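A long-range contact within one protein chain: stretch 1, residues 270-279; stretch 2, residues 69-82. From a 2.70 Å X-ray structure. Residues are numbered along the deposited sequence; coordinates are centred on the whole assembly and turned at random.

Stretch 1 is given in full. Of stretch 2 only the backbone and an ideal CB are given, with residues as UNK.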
# COMPACT_ATOMS: atom_id res chain seq x y z
N CYS A 270 -16.06 5.85 -20.97
CA CYS A 270 -15.56 4.90 -21.97
C CYS A 270 -14.49 5.51 -22.88
O CYS A 270 -14.33 6.73 -22.95
CB CYS A 270 -16.70 4.35 -22.81
SG CYS A 270 -17.55 5.56 -23.84
N TRP A 271 -13.75 4.63 -23.57
CA TRP A 271 -12.70 5.06 -24.49
C TRP A 271 -13.14 6.17 -25.41
O TRP A 271 -14.07 6.00 -26.20
CB TRP A 271 -12.22 3.90 -25.36
CG TRP A 271 -11.37 2.91 -24.63
CD1 TRP A 271 -10.74 3.09 -23.44
CD2 TRP A 271 -11.05 1.59 -25.07
NE1 TRP A 271 -10.05 1.95 -23.10
CE2 TRP A 271 -10.22 1.01 -24.09
CE3 TRP A 271 -11.38 0.83 -26.19
CZ2 TRP A 271 -9.72 -0.29 -24.19
CZ3 TRP A 271 -10.89 -0.47 -26.29
CH2 TRP A 271 -10.07 -1.01 -25.30
N LYS A 272 -12.47 7.32 -25.31
CA LYS A 272 -12.66 8.40 -26.26
C LYS A 272 -12.04 8.05 -27.61
O LYS A 272 -10.82 8.11 -27.78
CB LYS A 272 -12.05 9.69 -25.72
CG LYS A 272 -12.25 10.91 -26.61
CD LYS A 272 -11.87 12.20 -25.87
CE LYS A 272 -10.46 12.12 -25.29
NZ LYS A 272 -10.27 13.06 -24.16
N LEU A 273 -12.89 7.66 -28.54
CA LEU A 273 -12.48 7.30 -29.88
C LEU A 273 -13.73 6.98 -30.66
O LEU A 273 -14.82 6.99 -30.10
CB LEU A 273 -11.53 6.11 -29.87
CG LEU A 273 -11.93 4.86 -29.09
CD1 LEU A 273 -13.09 4.13 -29.75
CD2 LEU A 273 -10.74 3.92 -28.95
N ASP A 274 -13.59 6.70 -31.95
CA ASP A 274 -14.72 6.27 -32.76
C ASP A 274 -14.84 4.74 -32.77
O ASP A 274 -13.85 4.03 -32.98
CB ASP A 274 -14.60 6.78 -34.19
CG ASP A 274 -14.89 8.26 -34.29
OD1 ASP A 274 -15.52 8.80 -33.34
OD2 ASP A 274 -14.49 8.87 -35.31
N SER A 275 -16.04 4.24 -32.56
CA SER A 275 -16.23 2.81 -32.58
C SER A 275 -17.71 2.48 -32.60
O SER A 275 -18.44 2.82 -31.68
CB SER A 275 -15.57 2.16 -31.36
OG SER A 275 -15.62 0.75 -31.45
N PRO A 276 -18.16 1.86 -33.68
CA PRO A 276 -19.55 1.41 -33.68
C PRO A 276 -19.85 0.52 -32.46
O PRO A 276 -20.94 0.63 -31.91
CB PRO A 276 -19.65 0.63 -34.99
CG PRO A 276 -18.66 1.32 -35.88
CD PRO A 276 -17.51 1.70 -34.99
N ILE A 277 -18.91 -0.31 -32.03
CA ILE A 277 -19.18 -1.15 -30.86
C ILE A 277 -19.29 -0.30 -29.59
O ILE A 277 -20.22 -0.49 -28.81
CB ILE A 277 -18.14 -2.27 -30.64
CG1 ILE A 277 -18.01 -3.13 -31.90
CG2 ILE A 277 -18.60 -3.19 -29.54
CD1 ILE A 277 -16.83 -4.09 -31.85
N ILE A 278 -18.36 0.62 -29.38
CA ILE A 278 -18.45 1.50 -28.21
C ILE A 278 -19.77 2.30 -28.15
O ILE A 278 -20.54 2.17 -27.20
CB ILE A 278 -17.27 2.48 -28.13
CG1 ILE A 278 -15.95 1.70 -28.06
CG2 ILE A 278 -17.42 3.39 -26.92
CD1 ILE A 278 -16.00 0.53 -27.12
N ALA A 279 -20.03 3.12 -29.16
CA ALA A 279 -21.27 3.87 -29.21
C ALA A 279 -22.48 2.99 -28.91
O ALA A 279 -23.37 3.37 -28.14
CB ALA A 279 -21.42 4.56 -30.57
N UNK A 69 -0.17 0.76 -22.71
CA UNK A 69 -0.97 -0.43 -22.50
C UNK A 69 -2.36 -0.19 -23.04
O UNK A 69 -2.92 -1.02 -23.76
CB UNK A 69 -1.02 -0.81 -21.02
N UNK A 70 -2.91 0.95 -22.65
CA UNK A 70 -4.20 1.40 -23.14
C UNK A 70 -4.14 1.57 -24.65
O UNK A 70 -5.00 1.07 -25.37
CB UNK A 70 -4.62 2.71 -22.46
N UNK A 71 -3.11 2.26 -25.11
CA UNK A 71 -2.90 2.50 -26.53
C UNK A 71 -2.96 1.21 -27.34
O UNK A 71 -3.57 1.16 -28.40
CB UNK A 71 -1.55 3.19 -26.75
N UNK A 72 -2.33 0.17 -26.82
CA UNK A 72 -2.32 -1.11 -27.51
C UNK A 72 -3.74 -1.65 -27.67
O UNK A 72 -4.09 -2.21 -28.72
CB UNK A 72 -1.45 -2.12 -26.75
N UNK A 73 -4.57 -1.47 -26.64
CA UNK A 73 -5.89 -2.08 -26.62
C UNK A 73 -6.93 -1.29 -27.41
O UNK A 73 -7.83 -1.87 -28.01
CB UNK A 73 -6.36 -2.24 -25.17
N UNK A 74 -6.81 0.03 -27.41
CA UNK A 74 -7.73 0.84 -28.19
C UNK A 74 -7.41 0.57 -29.64
O UNK A 74 -8.30 0.46 -30.48
CB UNK A 74 -7.62 2.33 -27.85
N UNK A 75 -6.12 0.44 -29.93
CA UNK A 75 -5.66 0.16 -31.28
C UNK A 75 -6.15 -1.20 -31.76
O UNK A 75 -6.56 -1.35 -32.92
CB UNK A 75 -4.13 0.22 -31.34
N UNK A 76 -6.12 -2.18 -30.87
CA UNK A 76 -6.55 -3.53 -31.19
C UNK A 76 -8.04 -3.59 -31.52
O UNK A 76 -8.47 -4.42 -32.33
CB UNK A 76 -6.23 -4.47 -30.02
N UNK A 77 -8.83 -2.73 -30.88
CA UNK A 77 -10.26 -2.69 -31.13
C UNK A 77 -10.54 -1.89 -32.39
O UNK A 77 -11.34 -2.31 -33.24
CB UNK A 77 -11.01 -2.09 -29.93
N UNK A 78 -9.88 -0.75 -32.51
CA UNK A 78 -9.96 0.07 -33.72
C UNK A 78 -9.61 -0.77 -34.93
O UNK A 78 -10.29 -0.73 -35.95
CB UNK A 78 -9.03 1.28 -33.63
N UNK A 79 -8.55 -1.55 -34.80
CA UNK A 79 -8.10 -2.39 -35.90
C UNK A 79 -9.12 -3.45 -36.30
O UNK A 79 -9.43 -3.60 -37.48
CB UNK A 79 -6.78 -3.07 -35.52
N UNK A 80 -9.66 -4.19 -35.33
CA UNK A 80 -10.56 -5.29 -35.67
C UNK A 80 -11.92 -4.81 -36.18
O UNK A 80 -12.65 -5.54 -36.84
CB UNK A 80 -10.76 -6.19 -34.45
N UNK A 81 -12.25 -3.56 -35.88
CA UNK A 81 -13.44 -2.95 -36.46
C UNK A 81 -13.20 -2.39 -37.87
O UNK A 81 -14.07 -2.49 -38.73
CB UNK A 81 -13.94 -1.83 -35.54
N UNK A 82 -12.04 -1.79 -38.10
CA UNK A 82 -11.76 -1.22 -39.41
C UNK A 82 -11.68 -2.35 -40.42
O UNK A 82 -11.93 -2.15 -41.61
CB UNK A 82 -10.47 -0.40 -39.40

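Positions 69, 71, 72, 75, 76, 79, 80 and 82 have nothing of stretch 1 within 5.5 Å of the ideal CB, so stretch 1 sets no preference there; the residues are L69, L71, A72, T75, A76, E79, S80 and A82, none of which touches it. All positions are helical, which disfavours proline because it has no N-H to donate.

Position 70 points sideways, and a long side chain could reach the indole of W271 where a short one could not. It is R70, whose CG lies 4.4 Å from W271 NE1; its guanidinium is hydrogen-bonded elsewhere in the structure.

At position 73 the ideal CB is already 3.9 Å from W271 CH2. A small residue fits without further adjustment, while a larger one would have to turn aside from the ring. The residue is A73, and its CB packs on W271 CH2.

The ideal CB of position 74 sits 3.7 Å from L273 CD2 and 4.4 Å from W271 CE3. An aliphatic chain, or a longer polar one with a methylene stem, could lie along the indole. Q74 does so: its CG is 3.9 Å from the centroid of the W271 five-membered ring, a CH-pi contact over the face, and its NE2 lies over the same ring system, 3.1 Å from W271 CD1.

Position 77 points toward stretch 1, its ideal CB 4.0 Å from W271 CZ3, with I277 and I278 beyond. A branched or unbranched aliphatic residue would suit this apolar setting. L77 (chi1 t, chi2 p) places CD2 3.6 Å from W271 CZ3, at the ring edge, and 3.9 Å from I278 CD1, while its CD1 is 4.0 Å from I277 CD1.

Position 78 starts sideways, so a side chain of some length is needed to come near L273; leucine, isoleucine or methionine are plausible, and D274 O could also have received a donor from a longer polar side chain. The deposited L78 instead sets its CD2 methyl 3.2 Å from D274 O, a contact that is not a hydrogen bond, with CG 4.3 Å from L273 CD2.

Position 81 points toward the start of the helix in stretch 1, where the S275 hydroxyl and the free I277 N offer donors. An acceptor on a flexible stem is favoured: glutamate or glutamine, perhaps aspartate if the distance allowed. E81 takes both donors: S275 OG donates to E81 OE1 at 2.6 Å, and I277 N to E81 OE2 at 2.9 Å, although the placement of OE2 is less certain. The S275 hydroxyl therefore has two partners, E81 OE1 and I278 N, the latter through a weak capping bond of 3.4 Å from I278 N to S275 OG.

Stretch 2, residues 69-82: LRLAAQTALLESEA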
# COMPACT_ATOMS: atom_id res chain seq x y z
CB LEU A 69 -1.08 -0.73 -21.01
CG LEU A 69 -0.05 -1.72 -20.49
CD1 LEU A 69 -0.56 -2.30 -19.20
CD2 LEU A 69 0.16 -2.81 -21.53
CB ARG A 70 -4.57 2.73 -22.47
CG ARG A 70 -5.89 3.30 -22.91
CD ARG A 70 -6.31 4.48 -22.04
NE ARG A 70 -5.50 5.65 -22.33
CZ ARG A 70 -4.55 6.12 -21.53
NH1 ARG A 70 -4.29 5.52 -20.37
NH2 ARG A 70 -3.87 7.20 -21.90
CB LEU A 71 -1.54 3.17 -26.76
CG LEU A 71 -1.23 3.50 -28.22
CD1 LEU A 71 -2.27 4.45 -28.79
CD2 LEU A 71 0.16 4.09 -28.35
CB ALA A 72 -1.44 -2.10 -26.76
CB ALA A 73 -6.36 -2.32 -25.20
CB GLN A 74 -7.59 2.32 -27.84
CG GLN A 74 -7.61 2.59 -26.34
CD GLN A 74 -7.61 4.06 -25.98
OE1 GLN A 74 -6.71 4.82 -26.36
NE2 GLN A 74 -8.61 4.48 -25.22
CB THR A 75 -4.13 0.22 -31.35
OG1 THR A 75 -3.72 1.57 -31.58
CG2 THR A 75 -3.60 -0.66 -32.46
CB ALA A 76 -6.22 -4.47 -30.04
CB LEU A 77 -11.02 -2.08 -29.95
CG LEU A 77 -12.50 -1.80 -30.22
CD1 LEU A 77 -13.30 -3.09 -30.31
CD2 LEU A 77 -13.05 -0.92 -29.15
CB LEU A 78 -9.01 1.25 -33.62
CG LEU A 78 -9.53 2.42 -32.79
CD1 LEU A 78 -8.60 3.62 -32.89
CD2 LEU A 78 -10.93 2.78 -33.26
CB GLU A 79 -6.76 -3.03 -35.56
CG GLU A 79 -6.33 -4.11 -36.52
CD GLU A 79 -5.05 -4.76 -36.07
OE1 GLU A 79 -4.01 -4.07 -36.03
OE2 GLU A 79 -5.09 -5.97 -35.74
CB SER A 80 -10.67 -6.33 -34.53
OG SER A 80 -11.51 -5.91 -33.47
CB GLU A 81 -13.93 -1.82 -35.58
CG GLU A 81 -14.71 -2.28 -34.40
CD GLU A 81 -15.42 -1.13 -33.75
OE1 GLU A 81 -14.85 -0.01 -33.77
OE2 GLU A 81 -16.54 -1.33 -33.25
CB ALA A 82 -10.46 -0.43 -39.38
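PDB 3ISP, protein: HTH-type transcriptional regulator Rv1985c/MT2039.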